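Local coordinates for hemolysin activator protein CdiB (Acinetobacter baumannii ACICU, PDB 6WIL) that probably secretes its partner toxin of contact-dependent growth inhibition across the outer membrane through a 16-stranded barrel, as a two-partner secretion transporter of the Omp85 superfamily, at residues 121-126 against 131-136; 150-155 against 209-214. One frame throughout, in Å; residues are numbered along the deposited sequence.

Contact 1 of 2, residues 121-126 against 131-136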
ATOM      1  N   ILE A 121      13.488  32.337  -3.985  1.00 45.50           N
ATOM      2  CA  ILE A 121      13.919  33.292  -2.972  1.00 47.59           C
ATOM      3  C   ILE A 121      14.717  34.394  -3.653  1.00 45.17           C
ATOM      4  O   ILE A 121      15.678  34.123  -4.381  1.00 50.49           O
ATOM      5  CB  ILE A 121      14.752  32.595  -1.882  1.00 48.46           C
ATOM      6  CG1 ILE A 121      13.914  31.549  -1.146  1.00 48.05           C
ATOM      7  CG2 ILE A 121      15.302  33.613  -0.895  1.00 37.00           C
ATOM      8  CD1 ILE A 121      12.788  32.139  -0.325  1.00 37.96           C
ATOM      9  N   VAL A 122      14.312  35.641  -3.432  1.00 46.84           N
ATOM     10  CA  VAL A 122      15.069  36.790  -3.907  1.00 58.12           C
ATOM     11  C   VAL A 122      15.461  37.637  -2.706  1.00 46.11           C
ATOM     12  O   VAL A 122      14.916  37.499  -1.607  1.00 37.49           O
ATOM     13  CB  VAL A 122      14.288  37.633  -4.938  1.00 42.85           C
ATOM     14  CG1 VAL A 122      13.948  36.793  -6.157  1.00 48.25           C
ATOM     15  CG2 VAL A 122      13.033  38.209  -4.312  1.00 45.55           C
ATOM     16  N   VAL A 123      16.429  38.519  -2.927  1.00 52.40           N
ATOM     17  CA  VAL A 123      16.933  39.407  -1.890  1.00 55.13           C
ATOM     18  C   VAL A 123      16.607  40.840  -2.282  1.00 53.11           C
ATOM     19  O   VAL A 123      16.709  41.211  -3.457  1.00 58.92           O
ATOM     20  CB  VAL A 123      18.448  39.212  -1.667  1.00 49.51           C
ATOM     21  CG1 VAL A 123      19.195  39.245  -2.991  1.00 56.59           C
ATOM     22  CG2 VAL A 123      18.995  40.265  -0.710  1.00 42.06           C
ATOM     23  N   SER A 124      16.185  41.634  -1.300  1.00 58.11           N
ATOM     24  CA  SER A 124      15.983  43.067  -1.471  1.00 62.53           C
ATOM     25  C   SER A 124      17.166  43.806  -0.853  1.00 44.96           C
ATOM     26  O   SER A 124      17.078  44.276   0.289  1.00 50.42           O
ATOM     27  CB  SER A 124      14.666  43.500  -0.828  1.00 60.22           C
ATOM     28  OG  SER A 124      13.652  42.535  -1.056  1.00 73.99           O
ATOM     29  N   PRO A 125      18.281  43.945  -1.580  1.00 47.52           N
ATOM     30  CA  PRO A 125      19.547  44.333  -0.938  1.00 51.51           C
ATOM     31  C   PRO A 125      19.617  45.787  -0.498  1.00 46.62           C
ATOM     32  O   PRO A 125      20.609  46.167   0.132  1.00 47.69           O
ATOM     33  CB  PRO A 125      20.596  44.047  -2.030  1.00 49.45           C
ATOM     34  CG  PRO A 125      19.848  43.350  -3.157  1.00 50.70           C
ATOM     35  CD  PRO A 125      18.435  43.801  -3.033  1.00 48.59           C
ATOM     36  N   GLN A 126      18.607  46.606  -0.803  1.00 44.54           N
ATOM     37  CA  GLN A 126      18.663  48.024  -0.460  1.00 50.59           C
ATOM     38  C   GLN A 126      18.826  48.234   1.040  1.00 57.54           C
ATOM     39  O   GLN A 126      19.602  49.094   1.474  1.00 36.05           O
ATOM     40  CB  GLN A 126      17.404  48.735  -0.960  1.00 43.79           C
ATOM     41  CG  GLN A 126      17.299  50.193  -0.537  1.00 40.67           C
ATOM     42  CD  GLN A 126      18.398  51.054  -1.131  1.00 60.54           C
ATOM     43  OE1 GLN A 126      18.969  50.723  -2.171  1.00 74.09           O
ATOM     44  NE2 GLN A 126      18.703  52.165  -0.469  1.00 60.50           N
ATOM     45  N   GLY A 131      22.088  47.204   7.743  1.00 34.76           N
ATOM     46  CA  GLY A 131      22.297  45.910   8.361  1.00 34.49           C
ATOM     47  C   GLY A 131      21.103  44.976   8.345  1.00 59.38           C
ATOM     48  O   GLY A 131      21.101  43.982   9.075  1.00 48.59           O
ATOM     49  N   ASN A 132      20.088  45.257   7.531  1.00 42.87           N
ATOM     50  CA  ASN A 132      18.881  44.436   7.476  1.00 50.95           C
ATOM     51  C   ASN A 132      18.943  43.524   6.255  1.00 46.66           C
ATOM     52  O   ASN A 132      18.867  43.993   5.116  1.00 41.80           O
ATOM     53  CB  ASN A 132      17.630  45.310   7.436  1.00 35.23           C
ATOM     54  CG  ASN A 132      17.389  46.039   8.740  1.00 53.80           C
ATOM     55  OD1 ASN A 132      18.143  45.880   9.699  1.00 57.23           O
ATOM     56  ND2 ASN A 132      16.345  46.858   8.777  1.00 54.83           N
ATOM     57  N   LEU A 133      19.071  42.220   6.493  1.00 51.37           N
ATOM     58  CA  LEU A 133      18.950  41.242   5.419  1.00 44.03           C
ATOM     59  C   LEU A 133      17.470  40.960   5.201  1.00 48.39           C
ATOM     60  O   LEU A 133      16.824  40.316   6.033  1.00 44.35           O
ATOM     61  CB  LEU A 133      19.708  39.963   5.752  1.00 48.28           C
ATOM     62  CG  LEU A 133      19.585  38.900   4.658  1.00 42.34           C
ATOM     63  CD1 LEU A 133      20.129  39.433   3.346  1.00 37.47           C
ATOM     64  CD2 LEU A 133      20.292  37.618   5.056  1.00 49.67           C
ATOM     65  N   ASN A 134      16.928  41.450   4.092  1.00 43.06           N
ATOM     66  CA  ASN A 134      15.507  41.330   3.798  1.00 49.66           C
ATOM     67  C   ASN A 134      15.326  40.387   2.616  1.00 50.94           C
ATOM     68  O   ASN A 134      15.721  40.706   1.489  1.00 50.75           O
ATOM     69  CB  ASN A 134      14.893  42.700   3.524  1.00 54.99           C
ATOM     70  CG  ASN A 134      14.693  43.504   4.791  1.00 46.85           C
ATOM     71  OD1 ASN A 134      14.697  42.953   5.892  1.00 60.98           O
ATOM     72  ND2 ASN A 134      14.500  44.807   4.645  1.00 55.98           N
ATOM     73  N   LEU A 135      14.734  39.229   2.881  1.00 64.02           N
ATOM     74  CA  LEU A 135      14.461  38.236   1.858  1.00 51.91           C
ATOM     75  C   LEU A 135      13.032  38.378   1.357  1.00 48.71           C
ATOM     76  O   LEU A 135      12.141  38.833   2.079  1.00 37.74           O
ATOM     77  CB  LEU A 135      14.679  36.822   2.390  1.00 45.22           C
ATOM     78  CG  LEU A 135      16.129  36.423   2.648  1.00 50.83           C
ATOM     79  CD1 LEU A 135      16.190  34.971   3.079  1.00 43.95           C
ATOM     80  CD2 LEU A 135      16.971  36.659   1.407  1.00 48.26           C
ATOM     81  N   SER A 136      12.824  37.990   0.106  1.00 39.26           N
ATOM     82  CA  SER A 136      11.489  37.979  -0.467  1.00 57.18           C
ATOM     83  C   SER A 136      11.287  36.697  -1.247  1.00 48.27           C
ATOM     84  O   SER A 136      12.244  36.027  -1.638  1.00 42.17           O
ATOM     85  CB  SER A 136      11.242  39.176  -1.384  1.00 43.49           C
ATOM     86  OG  SER A 136      10.823  40.288  -0.628  1.00 53.41           O
TER
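Val-122 and Ser-136 face each other as a hydrogen-bonded pair of an antiparallel ladder, and Val-123 with Leu-135 follows as a non-hydrogen-bonded pair, the axes of the two short strands lying 143° apart. Val-122 N reaches Ser-136 O at 2.8 Å, and Ser-136 N returns to Val-122 O at 2.7 Å. A third bond runs from Ser-124 N to Asn-134 O at 3.0 Å.

On the face of Val-122 and Ser-136, methyl CG2 of the valine lies 3.6 Å from Ser-136 CB. It gets there by sitting between its own backbone N and carbonyl carbon (CG1 takes the position beside N, chi1 -61°). Ser-124 OG comes within 3.6 Å of Ser-136 OG, too far to bind it, and the latter hydroxyl is taken by Ile-63 O. The other face is apolar: Leu-135 CD2 rests against both Ile-121 CG2 (4.2 Å), which it meets at a slant, and Val-123 CB (4.3 Å). Helix 77-85 covers this layer, Val-79 touching Ile-121 and Ile-80 touching Leu-135, and helix 97-113 adds Leu-111 on Ile-121 and Leu-100 on Leu-133.

Three backbone bonds thus join the two strands, while 132-136 pairs along its other edge with the parallel strand 59-62 and Ile-121 N goes to Gln-108 OE1; one face gives apolar carbon to the two helices, and the other carries the serine hydroxyls.

Contact 2 of 2, residues 150-155 against 209-214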
ATOM      1  N   GLY A 150      -6.782  13.622 -24.309  1.00 47.81           N
ATOM      2  CA  GLY A 150      -7.597  12.772 -23.464  1.00 34.14           C
ATOM      3  C   GLY A 150      -8.792  13.507 -22.886  1.00 35.66           C
ATOM      4  O   GLY A 150      -8.785  14.731 -22.711  1.00 43.70           O
ATOM      5  N   LYS A 151      -9.839  12.750 -22.572  1.00 38.85           N
ATOM      6  CA  LYS A 151     -11.073  13.311 -22.040  1.00 33.76           C
ATOM      7  C   LYS A 151     -11.100  13.152 -20.527  1.00 42.83           C
ATOM      8  O   LYS A 151     -10.836  12.063 -20.003  1.00 36.23           O
ATOM      9  CB  LYS A 151     -12.299  12.641 -22.663  1.00 35.11           C
ATOM     10  CG  LYS A 151     -12.274  12.601 -24.184  1.00 35.94           C
ATOM     11  CD  LYS A 151     -11.910  13.951 -24.784  1.00 35.03           C
ATOM     12  CE  LYS A 151     -13.105  14.884 -24.907  1.00 41.01           C
ATOM     13  NZ  LYS A 151     -12.725  16.150 -25.619  1.00 40.25           N
ATOM     14  N   ILE A 152     -11.419  14.239 -19.833  1.00 32.53           N
ATOM     15  CA  ILE A 152     -11.557  14.218 -18.383  1.00 39.73           C
ATOM     16  C   ILE A 152     -12.572  15.282 -17.991  1.00 37.71           C
ATOM     17  O   ILE A 152     -12.452  16.447 -18.383  1.00 52.03           O
ATOM     18  CB  ILE A 152     -10.200  14.426 -17.673  1.00 39.95           C
ATOM     19  CG1 ILE A 152     -10.379  14.420 -16.157  1.00 37.97           C
ATOM     20  CG2 ILE A 152      -9.515  15.707 -18.133  1.00 25.27           C
ATOM     21  CD1 ILE A 152      -9.104  14.140 -15.396  1.00 37.17           C
ATOM     22  N   SER A 153     -13.590  14.876 -17.240  1.00 44.59           N
ATOM     23  CA  SER A 153     -14.609  15.817 -16.814  1.00 46.02           C
ATOM     24  C   SER A 153     -14.031  16.797 -15.799  1.00 53.12           C
ATOM     25  O   SER A 153     -13.028  16.528 -15.132  1.00 50.25           O
ATOM     26  CB  SER A 153     -15.803  15.083 -16.207  1.00 31.64           C
ATOM     27  OG  SER A 153     -15.612  14.872 -14.819  1.00 48.22           O
ATOM     28  N   SER A 154     -14.683  17.956 -15.689  1.00 58.93           N
ATOM     29  CA  SER A 154     -14.242  18.951 -14.718  1.00 48.52           C
ATOM     30  C   SER A 154     -14.355  18.428 -13.294  1.00 43.47           C
ATOM     31  O   SER A 154     -13.536  18.779 -12.437  1.00 48.62           O
ATOM     32  CB  SER A 154     -15.048  20.239 -14.885  1.00 42.40           C
ATOM     33  OG  SER A 154     -14.866  20.775 -16.184  1.00 75.91           O
ATOM     34  N   LEU A 155     -15.352  17.583 -13.026  1.00 42.79           N
ATOM     35  CA  LEU A 155     -15.477  16.983 -11.703  1.00 50.52           C
ATOM     36  C   LEU A 155     -14.295  16.069 -11.402  1.00 41.93           C
ATOM     37  O   LEU A 155     -13.769  16.069 -10.283  1.00 39.32           O
ATOM     38  CB  LEU A 155     -16.797  16.218 -11.600  1.00 37.10           C
ATOM     39  CG  LEU A 155     -17.085  15.478 -10.292  1.00 53.47           C
ATOM     40  CD1 LEU A 155     -17.074  16.439  -9.112  1.00 41.64           C
ATOM     41  CD2 LEU A 155     -18.418  14.742 -10.377  1.00 41.54           C
ATOM     42  N   LEU A 209      -1.107  18.355 -19.302  1.00 48.05           N
ATOM     43  CA  LEU A 209      -1.448  16.957 -19.067  1.00 37.41           C
ATOM     44  C   LEU A 209      -1.795  16.274 -20.383  1.00 41.11           C
ATOM     45  O   LEU A 209      -2.641  16.765 -21.137  1.00 50.58           O
ATOM     46  CB  LEU A 209      -2.626  16.840 -18.095  1.00 47.98           C
ATOM     47  CG  LEU A 209      -2.350  17.142 -16.623  1.00 36.98           C
ATOM     48  CD1 LEU A 209      -3.645  17.165 -15.830  1.00 29.94           C
ATOM     49  CD2 LEU A 209      -1.401  16.107 -16.062  1.00 40.44           C
ATOM     50  N   LYS A 210      -1.145  15.144 -20.653  1.00 35.50           N
ATOM     51  CA  LYS A 210      -1.490  14.267 -21.770  1.00 38.30           C
ATOM     52  C   LYS A 210      -2.018  12.956 -21.195  1.00 55.04           C
ATOM     53  O   LYS A 210      -1.278  12.220 -20.533  1.00 47.24           O
ATOM     54  CB  LYS A 210      -0.288  14.027 -22.681  1.00 47.42           C
ATOM     55  CG  LYS A 210      -0.087  15.095 -23.746  1.00 57.10           C
ATOM     56  CD  LYS A 210       0.945  14.661 -24.777  1.00 69.00           C
ATOM     57  CE  LYS A 210       2.352  15.035 -24.352  1.00 66.40           C
ATOM     58  NZ  LYS A 210       2.569  16.504 -24.446  1.00 81.29           N
ATOM     59  N   LEU A 211      -3.294  12.666 -21.447  1.00 46.93           N
ATOM     60  CA  LEU A 211      -3.977  11.526 -20.851  1.00 40.57           C
ATOM     61  C   LEU A 211      -4.407  10.535 -21.926  1.00 48.53           C
ATOM     62  O   LEU A 211      -4.798  10.924 -23.032  1.00 43.13           O
ATOM     63  CB  LEU A 211      -5.205  11.976 -20.045  1.00 28.32           C
ATOM     64  CG  LEU A 211      -5.000  13.035 -18.957  1.00 45.29           C
ATOM     65  CD1 LEU A 211      -6.329  13.420 -18.328  1.00 37.36           C
ATOM     66  CD2 LEU A 211      -4.020  12.558 -17.889  1.00 35.29           C
ATOM     67  N   GLN A 212      -4.336   9.250 -21.583  1.00 37.41           N
ATOM     68  CA  GLN A 212      -4.809   8.169 -22.436  1.00 38.52           C
ATOM     69  C   GLN A 212      -5.523   7.162 -21.550  1.00 40.92           C
ATOM     70  O   GLN A 212      -4.898   6.554 -20.676  1.00 37.99           O
ATOM     71  CB  GLN A 212      -3.651   7.509 -23.189  1.00 52.30           C
ATOM     72  CG  GLN A 212      -3.954   6.121 -23.717  1.00 58.49           C
ATOM     73  CD  GLN A 212      -2.739   5.470 -24.343  1.00 80.10           C
ATOM     74  OE1 GLN A 212      -2.223   5.940 -25.357  1.00 84.57           O
ATOM     75  NE2 GLN A 212      -2.264   4.389 -23.732  1.00 79.16           N
ATOM     76  N   ALA A 213      -6.826   6.997 -21.766  1.00 43.79           N
ATOM     77  CA  ALA A 213      -7.625   6.144 -20.897  1.00 40.84           C
ATOM     78  C   ALA A 213      -7.122   4.706 -20.927  1.00 35.47           C
ATOM     79  O   ALA A 213      -6.733   4.186 -21.977  1.00 40.61           O
ATOM     80  CB  ALA A 213      -9.095   6.199 -21.312  1.00 29.74           C
ATOM     81  N   LEU A 214      -7.113   4.072 -19.758  1.00 33.09           N
ATOM     82  CA  LEU A 214      -6.754   2.667 -19.653  1.00 43.80           C
ATOM     83  C   LEU A 214      -7.941   1.793 -20.044  1.00 36.29           C
ATOM     84  O   LEU A 214      -9.096   2.229 -20.021  1.00 37.95           O
ATOM     85  CB  LEU A 214      -6.298   2.330 -18.233  1.00 38.04           C
ATOM     86  CG  LEU A 214      -5.117   3.131 -17.678  1.00 39.97           C
ATOM     87  CD1 LEU A 214      -4.905   2.829 -16.201  1.00 38.01           C
ATOM     88  CD2 LEU A 214      -3.853   2.840 -18.473  1.00 34.56           C
TER
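Leu-211 is the residue that both touching parts of 150-155 meet: Gly-150 lies against its backbone and Ile-152 against its side chain. The close part is small. Gly-150 CA sits 3.4 Å from Leu-211 O in a CA-H...O contact bent to 124° at the hydrogen; with no side chain at Gly-150, its CA can lie directly on that carbonyl. Two residues on, Ile-152 turns toward the strand and offers three carbons to a single methyl, Leu-211 CD1: CG2 at 3.9 Å, with CB and CD1 both at 4.1 Å. With CG1 anti to the backbone N (chi1 179°), CG2 lies between N and the carbonyl carbon, and both branches reach the leucine methyl. The two side chains pass each other obliquely. Val-187 meets Leu-211, while Tyr-185 and Ile-147, from strands 185-193 and 132-149, meet Ile-152.

Beyond this the segments part. Lys-151 and Gln-212, both on the surface, start their side chains away from the other segment, and after Ile-152 the chain leaves for helix 154-160, where Ser-153 is the N-cap, its OG accepting from Gln-156 N. Backbone pairing of Leu-211 with Glu-149, just before Gly-150, shows strand 132-149 ending beside its parallel neighbour 204-213. Strand 132-149, helices 154-160 and 171-181, then strands 185-193 and 204-213 follow the beta-alpha-alpha-beta-beta order of a POTRA domain, here next to the barrel.

In the fold
Helix 97-113 leads into strand 120-123, and contact 1 then closes a short turn, only four residues lying between its segments, to form a hairpin in the first POTRA region. Strand 132-149 carries the chain on from that hairpin to contact 2, which opens at its end. Contact 2 closes a longer loop of 53 residues, taking in helices 154-160 and 171-181 and strand 185-193, before strand 204-213 returns parallel to strand 132-149. The two loops follow in series, neither nesting nor crossing. The two contacts do not touch, their centres about 43 Å and nearest atoms about 25 Å apart, yet one mixed sheet reaches both, running from the hairpin to strand 204-213, after which the chain enters the barrel at strand 217-228.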